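Xylose isomerase-like TIM barrel domain-containing protein (Parabacteroides distasonis, PDB 4KW2) is of unknown function but belongs to the xylose isomerase-like TIM barrels, a family that includes sugar isomerases and AP endonucleases. Local coordinates at residues G96-G101 with D107-F112. Numbering follows the deposited sequence.
Sequences GVASYG and DKFFAF
Ala98 lays its methyl group over one face of the Phe109 ring, a CH-pi contact with CB 3.8 Å from the ring centroid and only 18° off the ring normal. The small residue suits the end of strand 91-98, since the helix's broad phenyl ring comes down over it, its CZ 3.7 Å from Ala98 CB. With CG anti to the backbone N (chi1 173°), Phe109 reaches from helix 103-116 towards the barrel wall, where its side chain also touches Val121 of strand 120-123. Tyr100, in the loop after the strand, crosses the Phe109 side chain at about a right angle. Its CE2 lies 3.6 Å from Phe109 CB, Phe109 CD1 sits at the edge of the tyrosine ring and in its plane, and the two ring planes meet obliquely at 59°. Replacing the phenyl with the methyl of an alanine here would probably leave Ala98 CB without the ring face it lies on and open a gap between strand and helix, Tyr100 keeping little more than its touch on CB. In contrast to this buried trio, Lys108 extends its long chain into solvent. With no hydrogen bond or salt bridge between the segments, this joint within a beta-alpha-beta unit depends on shape and burial, while Tyr100 commits its polar end to the subunit interface, OH accepting a hydrogen bond from NE1 of Trp216 of the second subunit.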
loop_
_atom_site.group_PDB
_atom_site.type_symbol
_atom_site.label_atom_id
_atom_site.label_comp_id
_atom_site.label_asym_id
_atom_site.label_seq_id
_atom_site.Cartn_x
_atom_site.Cartn_y
_atom_site.Cartn_z
ATOM N N GLY A 96 -1.641 3.246 21.355
ATOM C CA GLY A 96 -0.860 3.979 20.375
ATOM C C GLY A 96 -1.339 3.616 18.987
ATOM O O GLY A 96 -2.190 2.735 18.858
ATOM N N VAL A 97 -0.807 4.268 17.948
ATOM C CA VAL A 97 0.323 5.194 18.070
ATOM C C VAL A 97 -0.145 6.646 18.245
ATOM O O VAL A 97 -0.878 7.187 17.413
ATOM C CB VAL A 97 1.258 5.102 16.846
ATOM C CG1 VAL A 97 2.475 6.001 17.024
ATOM C CG2 VAL A 97 1.687 3.662 16.607
ATOM N N ALA A 98 0.311 7.281 19.315
ATOM C CA ALA A 98 -0.042 8.665 19.581
ATOM C C ALA A 98 1.036 9.602 19.038
ATOM O O ALA A 98 2.228 9.374 19.228
ATOM C CB ALA A 98 -0.247 8.879 21.069
ATOM N N SER A 99 0.597 10.654 18.357
ATOM C CA SER A 99 1.497 11.617 17.741
ATOM C C SER A 99 0.954 13.020 17.990
ATOM O O SER A 99 0.729 13.791 17.058
ATOM C CB SER A 99 1.619 11.330 16.242
ATOM O OG SER A 99 2.635 12.114 15.638
ATOM N N TYR A 100 0.753 13.335 19.266
ATOM C CA TYR A 100 0.122 14.592 19.672
ATOM C C TYR A 100 1.036 15.796 19.514
ATOM O O TYR A 100 2.264 15.672 19.511
ATOM C CB TYR A 100 -0.322 14.525 21.128
ATOM C CG TYR A 100 -1.438 13.561 21.415
ATOM C CD1 TYR A 100 -2.726 13.811 20.964
ATOM C CD2 TYR A 100 -1.218 12.415 22.168
ATOM C CE1 TYR A 100 -3.766 12.939 21.248
ATOM C CE2 TYR A 100 -2.249 11.537 22.453
ATOM C CZ TYR A 100 -3.520 11.806 21.993
ATOM O OH TYR A 100 -4.547 10.948 22.276
ATOM N N GLY A 101 0.414 16.967 19.428
ATOM C CA GLY A 101 1.124 18.220 19.219
ATOM C C GLY A 101 1.182 19.141 20.422
ATOM O O GLY A 101 1.858 20.163 20.367
ATOM N N ASP A 107 -0.216 14.714 28.357
ATOM C CA ASP A 107 -0.549 14.527 29.767
ATOM C C ASP A 107 -1.812 13.687 29.934
ATOM O O ASP A 107 -1.818 12.707 30.680
ATOM C CB ASP A 107 -0.724 15.881 30.460
ATOM C CG ASP A 107 -0.870 15.750 31.959
ATOM O OD1 ASP A 107 0.066 15.236 32.610
ATOM O OD2 ASP A 107 -1.922 16.165 32.490
ATOM N N LYS A 108 -2.872 14.065 29.225
ATOM C CA LYS A 108 -4.146 13.341 29.288
ATOM C C LYS A 108 -4.026 11.893 28.793
ATOM O O LYS A 108 -4.647 10.990 29.348
ATOM C CB LYS A 108 -5.216 14.070 28.476
ATOM C CG LYS A 108 -5.688 15.384 29.076
ATOM C CD LYS A 108 -6.556 16.137 28.072
ATOM C CE LYS A 108 -6.953 17.521 28.559
ATOM N NZ LYS A 108 -8.192 17.506 29.377
ATOM N N PHE A 109 -3.224 11.690 27.751
ATOM C CA PHE A 109 -2.991 10.366 27.171
ATOM C C PHE A 109 -2.279 9.420 28.151
ATOM O O PHE A 109 -2.709 8.275 28.338
ATOM C CB PHE A 109 -2.193 10.522 25.875
ATOM C CG PHE A 109 -1.743 9.226 25.259
ATOM C CD1 PHE A 109 -2.650 8.373 24.650
ATOM C CD2 PHE A 109 -0.395 8.884 25.240
ATOM C CE1 PHE A 109 -2.225 7.189 24.067
ATOM C CE2 PHE A 109 0.033 7.710 24.653
ATOM C CZ PHE A 109 -0.882 6.860 24.066
ATOM N N PHE A 110 -1.209 9.905 28.780
ATOM C CA PHE A 110 -0.479 9.123 29.783
ATOM C C PHE A 110 -1.317 8.844 31.030
ATOM O O PHE A 110 -1.234 7.761 31.602
ATOM C CB PHE A 110 0.816 9.829 30.196
ATOM C CG PHE A 110 1.989 9.507 29.315
ATOM C CD1 PHE A 110 2.133 10.115 28.075
ATOM C CD2 PHE A 110 2.952 8.602 29.727
ATOM C CE1 PHE A 110 3.211 9.822 27.261
ATOM C CE2 PHE A 110 4.036 8.302 28.919
ATOM C CZ PHE A 110 4.165 8.913 27.683
ATOM N N ALA A 111 -2.104 9.827 31.463
ATOM C CA ALA A 111 -3.009 9.638 32.602
ATOM C C ALA A 111 -4.030 8.548 32.296
ATOM O O ALA A 111 -4.304 7.693 33.133
ATOM C CB ALA A 111 -3.723 10.939 32.945
ATOM N N PHE A 112 -4.585 8.586 31.089
ATOM C CA PHE A 112 -5.564 7.595 30.649
ATOM C C PHE A 112 -4.958 6.193 30.564
ATOM O O PHE A 112 -5.525 5.238 31.082
ATOM C CB PHE A 112 -6.146 7.988 29.292
ATOM C CG PHE A 112 -7.094 6.973 28.732
ATOM C CD1 PHE A 112 -8.357 6.816 29.277
ATOM C CD2 PHE A 112 -6.723 6.169 27.661
ATOM C CE1 PHE A 112 -9.240 5.880 28.762
ATOM C CE2 PHE A 112 -7.597 5.228 27.145
ATOM C CZ PHE A 112 -8.861 5.086 27.695
#